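Local coordinates for angiopoietin-related protein 3 (Homo sapiens, PDB 6EUA) that raises plasma triglycerides by inhibiting lipoprotein lipase and, through its C-terminal fibrinogen-like domain, mediates endothelial cell adhesion, at residues A[148-151]-A[152-155]; A[86-89]-A[90-94]. All coordinates share one frame; numbering follows the deposited sequence.

Contact 1 of 2, residues A[148-151]-A[152-155]; sequences FSTW and DHKA
Thr150 and His153 form the ends of a type I beta turn, which reverses the chain just after strand 147-149 of the fibrinogen-like domain. Two backbone bonds close it as an antiparallel hydrogen-bonded pair. His153 N reaches Thr150 O at 3.1 Å, and Thr150 N reaches His153 O at 3.0 Å. The Thr150 side is the tight one. Thr150 is buried, with helix 66-71 next to it, and its side chain runs alongside that of Asp152. With chi1 at 55°, OG1 is turned toward Asp152. There it donates a 2.8 Å bond to Asp152 OD1, nearly in line with the C-O bond of the carboxylate. The same OG1 packs 3.1 Å from His153 CB. Asp152 OD1 also accepts from the backbone N of Trp66, and the His153 ring stacks on the Trp66 ring. The turn is thus tied to the start of that helix. Next to the turn, buried Ser149 OG gives a weak bond to Phe148 O and receives another from Ala155 N, 3.1 Å away with an N-H...O angle of 124°.

The looser side faces solvent. Trp151 is exposed at the turn corner. One face of its indole takes Asp152 CB, a CH-pi contact 3.7 Å from the centroid of the six-membered ring. The ring and carboxylate planes are stacked, 24° apart. Lys154 bends at chi2, which brings its chain back along the turn. Its CD and CE lie against Thr150 O, and NZ makes a weak bond to the same atom.

Contact 2 of 2, residues A[86-89]-A[90-94]; sequences KIYS and IVKQS
Lys92 folds back over the last turn of helix 84-91 and touches Tyr88 and Ser89. It is the first residue past the helix and has positive phi (59°). Its N still bonds to Tyr88 O at 2.7 Å. The side chain then runs back along the helix end. CB lies 3.8 Å from Tyr88 O, and CG comes closer, 3.4 Å from the same oxygen. CD then passes to Ser89 O, and CE follows at 3.4 Å. The bend at chi4 (117°) brings NZ to Ser89 O at 2.9 Å, in the carbonyl plane and on a lone pair. NZ also bonds to Ser32 O, so two backbone oxygens hold the ammonium.

The Tyr88 ring lies over Lys92, its CG anti to the backbone N (chi1 -177°). Lys92 CA meets one ring face, a CH-pi contact 4.0 Å from the centroid. At the ring edge a water links Tyr88 OH to Lys92 O, weakly at the second step. Ile87 CG2 and Val91 CG2 meet loosely at 4.4 Å on the buried side. The helix end runs straight into a type II' turn, Val91 to Ser94, whose second residue is the positive-phi Lys92.

In the fold
Both contacts are local, one a tight turn after a strand, the other a helix end, within one fibrinogen-like domain. Their centres lie about 20 Å apart. Contact 2 lies deeper, and contact 1 nearer the surface, with Trp151 and Asp152 exposed. Contact 1 follows a short strand paired with 169-171, and it leans on helix 66-71. Contact 2 ends helix 84-91, whose Ile90 and Val91 pack on strands 96-104 and 213-220 of the large sheet. Contact 1 relies on a carboxylate, a hydroxyl and aromatic neighbours. Contact 2 combines helical backbone bonds and aliphatic packing with a lysine on carbonyl oxygens. Its Lys86 NZ also bonds to Gly20 O of the second subunit.

Contact 1 of 2, residues A[148-151]-A[152-155]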
ATOM      1  N   PHE A 148       7.614  27.276  11.865  1.00 34.13           N
ATOM      2  CA  PHE A 148       8.204  25.949  11.743  1.00 33.52           C
ATOM      3  C   PHE A 148       9.713  25.999  11.929  1.00 32.04           C
ATOM      4  O   PHE A 148      10.383  26.912  11.439  1.00 35.49           O
ATOM      5  CB  PHE A 148       7.888  25.352  10.377  1.00 33.14           C
ATOM      6  CG  PHE A 148       7.889  23.853  10.352  1.00 33.81           C
ATOM      7  CD1 PHE A 148       6.739  23.141  10.694  1.00 27.23           C
ATOM      8  CD2 PHE A 148       9.025  23.151   9.969  1.00 28.14           C
ATOM      9  CE1 PHE A 148       6.719  21.753  10.654  1.00 32.29           C
ATOM     10  CE2 PHE A 148       9.014  21.754   9.932  1.00 28.38           C
ATOM     11  CZ  PHE A 148       7.856  21.056  10.262  1.00 29.85           C
ATOM     12  N   SER A 149      10.249  24.994  12.618  1.00 34.90           N
ATOM     13  CA  SER A 149      11.682  24.890  12.841  1.00 36.34           C
ATOM     14  C   SER A 149      12.103  23.428  12.798  1.00 38.07           C
ATOM     15  O   SER A 149      11.336  22.537  13.180  1.00 33.13           O
ATOM     16  CB  SER A 149      12.077  25.509  14.186  1.00 49.54           C
ATOM     17  OG  SER A 149      11.878  26.912  14.154  1.00 63.04           O
ATOM     18  N   THR A 150      13.337  23.194  12.348  1.00 38.04           N
ATOM     19  CA  THR A 150      13.972  21.879  12.353  1.00 40.36           C
ATOM     20  C   THR A 150      15.276  21.951  13.152  1.00 40.69           C
ATOM     21  O   THR A 150      15.668  23.014  13.637  1.00 35.20           O
ATOM     22  CB  THR A 150      14.220  21.389  10.923  1.00 41.00           C
ATOM     23  OG1 THR A 150      14.987  22.370  10.213  1.00 42.25           O
ATOM     24  CG2 THR A 150      12.896  21.159  10.204  1.00 33.24           C
ATOM     25  N   TRP A 151      15.953  20.800  13.301  1.00 39.02           N
ATOM     26  CA  TRP A 151      17.167  20.772  14.123  1.00 40.75           C
ATOM     27  C   TRP A 151      18.273  21.623  13.520  1.00 45.38           C
ATOM     28  O   TRP A 151      19.129  22.137  14.251  1.00 46.85           O
ATOM     29  CB  TRP A 151      17.662  19.333  14.330  1.00 38.05           C
ATOM     30  CG  TRP A 151      18.298  18.685  13.120  1.00 44.04           C
ATOM     31  CD1 TRP A 151      17.684  17.855  12.219  1.00 44.88           C
ATOM     32  CD2 TRP A 151      19.672  18.787  12.690  1.00 40.51           C
ATOM     33  NE1 TRP A 151      18.581  17.443  11.260  1.00 34.10           N
ATOM     34  CE2 TRP A 151      19.802  18.003  11.519  1.00 37.39           C
ATOM     35  CE3 TRP A 151      20.792  19.469  13.172  1.00 42.64           C
ATOM     36  CZ2 TRP A 151      21.007  17.878  10.832  1.00 42.75           C
ATOM     37  CZ3 TRP A 151      21.990  19.351  12.483  1.00 46.00           C
ATOM     38  CH2 TRP A 151      22.086  18.561  11.318  1.00 45.87           C
ATOM     39  N   ASP A 152      18.270  21.786  12.198  1.00 38.95           N
ATOM     40  CA  ASP A 152      19.266  22.592  11.507  1.00 45.54           C
ATOM     41  C   ASP A 152      18.700  23.916  11.014  1.00 44.14           C
ATOM     42  O   ASP A 152      19.350  24.605  10.226  1.00 42.21           O
ATOM     43  CB  ASP A 152      19.866  21.804  10.338  1.00 40.66           C
ATOM     44  CG  ASP A 152      18.851  21.502   9.220  1.00 40.57           C
ATOM     45  OD1 ASP A 152      17.614  21.605   9.422  1.00 38.60           O
ATOM     46  OD2 ASP A 152      19.310  21.134   8.115  1.00 41.76           O
ATOM     47  N   HIS A 153      17.507  24.294  11.473  1.00 47.56           N
ATOM     48  CA  HIS A 153      16.857  25.498  10.971  1.00 42.71           C
ATOM     49  C   HIS A 153      15.941  26.012  12.085  1.00 38.33           C
ATOM     50  O   HIS A 153      14.721  25.826  12.068  1.00 40.06           O
ATOM     51  CB  HIS A 153      16.093  25.215   9.678  1.00 43.80           C
ATOM     52  CG  HIS A 153      15.744  26.440   8.893  1.00 50.12           C
ATOM     53  ND1 HIS A 153      14.689  27.260   9.232  1.00 48.59           N
ATOM     54  CD2 HIS A 153      16.287  26.970   7.772  1.00 50.48           C
ATOM     55  CE1 HIS A 153      14.603  28.247   8.358  1.00 48.69           C
ATOM     56  NE2 HIS A 153      15.563  28.095   7.463  1.00 52.18           N
ATOM     57  N   LYS A 154      16.551  26.667  13.073  1.00 46.13           N
ATOM     58  CA  LYS A 154      15.801  27.280  14.159  1.00 49.05           C
ATOM     59  C   LYS A 154      15.321  28.669  13.756  1.00 52.70           C
ATOM     60  O   LYS A 154      16.003  29.409  13.041  1.00 52.60           O
ATOM     61  CB  LYS A 154      16.647  27.377  15.431  1.00 50.35           C
ATOM     62  CG  LYS A 154      17.142  26.040  15.970  1.00 53.51           C
ATOM     63  CD  LYS A 154      16.003  25.079  16.252  1.00 55.69           C
ATOM     64  CE  LYS A 154      16.527  23.786  16.869  1.00 63.68           C
ATOM     65  NZ  LYS A 154      15.462  22.740  17.024  1.00 64.47           N
ATOM     66  N   ALA A 155      14.130  29.016  14.228  1.00 63.69           N
ATOM     67  CA  ALA A 155      13.481  30.285  13.904  1.00 68.16           C
ATOM     68  C   ALA A 155      14.274  31.490  14.407  1.00 61.29           C
ATOM     69  O   ALA A 155      14.162  31.876  15.567  1.00 61.12           O
ATOM     70  CB  ALA A 155      12.068  30.307  14.482  1.00 68.37           C
TER

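Contact 2 of 2, residues A[86-89]-A[90-94]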
ATOM      1  N   LYS A  86       4.939  20.954  -0.583  1.00 24.52           N
ATOM      2  CA  LYS A  86       3.774  20.300  -1.163  1.00 27.32           C
ATOM      3  C   LYS A  86       2.494  20.670  -0.414  1.00 33.21           C
ATOM      4  O   LYS A  86       1.454  20.910  -1.043  1.00 23.60           O
ATOM      5  CB  LYS A  86       3.994  18.792  -1.186  1.00 29.27           C
ATOM      6  CG  LYS A  86       4.968  18.358  -2.284  1.00 23.86           C
ATOM      7  CD  LYS A  86       5.128  16.847  -2.297  1.00 27.73           C
ATOM      8  CE  LYS A  86       6.152  16.401  -3.326  1.00 32.27           C
ATOM      9  NZ  LYS A  86       7.436  17.079  -3.124  1.00 39.13           N
ATOM     10  N   ILE A  87       2.554  20.766   0.922  1.00 29.58           N
ATOM     11  CA  ILE A  87       1.364  21.161   1.681  1.00 31.48           C
ATOM     12  C   ILE A  87       0.932  22.564   1.286  1.00 23.94           C
ATOM     13  O   ILE A  87      -0.262  22.831   1.095  1.00 29.21           O
ATOM     14  CB  ILE A  87       1.610  21.067   3.200  1.00 22.72           C
ATOM     15  CG1 ILE A  87       1.831  19.625   3.613  1.00 25.60           C
ATOM     16  CG2 ILE A  87       0.425  21.646   3.976  1.00 25.89           C
ATOM     17  CD1 ILE A  87       2.806  19.491   4.762  1.00 24.39           C
ATOM     18  N   TYR A  88       1.897  23.486   1.162  1.00 24.92           N
ATOM     19  CA  TYR A  88       1.551  24.853   0.791  1.00 26.24           C
ATOM     20  C   TYR A  88       0.995  24.904  -0.623  1.00 27.64           C
ATOM     21  O   TYR A  88       0.084  25.696  -0.895  1.00 27.51           O
ATOM     22  CB  TYR A  88       2.758  25.798   0.940  1.00 27.52           C
ATOM     23  CG  TYR A  88       2.396  27.233   0.618  1.00 40.55           C
ATOM     24  CD1 TYR A  88       1.702  28.012   1.535  1.00 42.37           C
ATOM     25  CD2 TYR A  88       2.704  27.797  -0.619  1.00 42.92           C
ATOM     26  CE1 TYR A  88       1.329  29.313   1.242  1.00 44.63           C
ATOM     27  CE2 TYR A  88       2.337  29.109  -0.923  1.00 44.41           C
ATOM     28  CZ  TYR A  88       1.649  29.860   0.017  1.00 50.48           C
ATOM     29  OH  TYR A  88       1.273  31.160  -0.254  1.00 56.85           O
ATOM     30  N   SER A  89       1.506  24.050  -1.524  1.00 26.37           N
ATOM     31  CA  SER A  89       0.953  23.978  -2.876  1.00 29.41           C
ATOM     32  C   SER A  89      -0.533  23.643  -2.843  1.00 26.33           C
ATOM     33  O   SER A  89      -1.317  24.142  -3.660  1.00 28.73           O
ATOM     34  CB  SER A  89       1.704  22.930  -3.695  1.00 26.61           C
ATOM     35  OG  SER A  89       2.916  23.456  -4.173  1.00 44.23           O
ATOM     36  N   ILE A  90      -0.936  22.786  -1.916  1.00 25.05           N
ATOM     37  CA  ILE A  90      -2.351  22.479  -1.774  1.00 28.25           C
ATOM     38  C   ILE A  90      -3.098  23.672  -1.182  1.00 32.18           C
ATOM     39  O   ILE A  90      -4.097  24.140  -1.741  1.00 26.23           O
ATOM     40  CB  ILE A  90      -2.527  21.208  -0.924  1.00 25.99           C
ATOM     41  CG1 ILE A  90      -1.865  20.021  -1.644  1.00 29.51           C
ATOM     42  CG2 ILE A  90      -4.002  20.967  -0.609  1.00 23.32           C
ATOM     43  CD1 ILE A  90      -1.667  18.781  -0.773  1.00 25.30           C
ATOM     44  N   VAL A  91      -2.615  24.193  -0.057  1.00 29.64           N
ATOM     45  CA  VAL A  91      -3.395  25.175   0.694  1.00 26.26           C
ATOM     46  C   VAL A  91      -3.290  26.568   0.070  1.00 27.96           C
ATOM     47  O   VAL A  91      -4.306  27.219  -0.204  1.00 37.87           O
ATOM     48  CB  VAL A  91      -2.960  25.173   2.170  1.00 34.66           C
ATOM     49  CG1 VAL A  91      -3.674  26.291   2.944  1.00 27.01           C
ATOM     50  CG2 VAL A  91      -3.255  23.811   2.799  1.00 24.69           C
ATOM     51  N   LYS A  92      -2.073  27.053  -0.152  1.00 28.60           N
ATOM     52  CA  LYS A  92      -1.820  28.385  -0.736  1.00 30.57           C
ATOM     53  C   LYS A  92      -2.468  29.429   0.172  1.00 36.91           C
ATOM     54  O   LYS A  92      -2.145  29.454   1.369  1.00 31.26           O
ATOM     55  CB  LYS A  92      -2.260  28.411  -2.188  1.00 38.01           C
ATOM     56  CG  LYS A  92      -1.168  27.944  -3.133  1.00 39.02           C
ATOM     57  CD  LYS A  92      -1.635  27.920  -4.581  1.00 44.43           C
ATOM     58  CE  LYS A  92      -0.719  27.027  -5.402  1.00 45.98           C
ATOM     59  NZ  LYS A  92      -1.453  25.871  -5.950  1.00 35.08           N
ATOM     60  N   GLN A  93      -3.350  30.295  -0.334  1.00 33.14           N
ATOM     61  CA  GLN A  93      -3.946  31.373   0.450  1.00 45.84           C
ATOM     62  C   GLN A  93      -5.319  31.005   1.014  1.00 42.83           C
ATOM     63  O   GLN A  93      -6.003  31.869   1.571  1.00 41.81           O
ATOM     64  CB  GLN A  93      -4.073  32.647  -0.402  1.00 37.08           C
ATOM     65  CG  GLN A  93      -2.793  33.099  -1.103  1.00 47.10           C
ATOM     66  CD  GLN A  93      -3.040  34.176  -2.173  1.00 47.38           C
ATOM     67  OE1 GLN A  93      -4.082  34.841  -2.185  1.00 53.92           O
ATOM     68  NE2 GLN A  93      -2.064  34.368  -3.056  1.00 45.44           N
ATOM     69  N   SER A  94      -5.736  29.753   0.872  1.00 40.37           N
ATOM     70  CA  SER A  94      -7.084  29.338   1.227  1.00 37.29           C
ATOM     71  C   SER A  94      -7.194  29.011   2.713  1.00 38.30           C
ATOM     72  O   SER A  94      -6.219  28.619   3.368  1.00 36.13           O
ATOM     73  CB  SER A  94      -7.510  28.125   0.388  1.00 38.94           C
ATOM     74  OG  SER A  94      -7.517  28.431  -0.999  1.00 48.04           O
TER
HETATM   75  O   HOH W   1      -0.467  32.178   2.229  1.00 39.49           O
HETATM   76  O   HOH W   2      -0.079  32.306  -3.068  1.00 56.14           O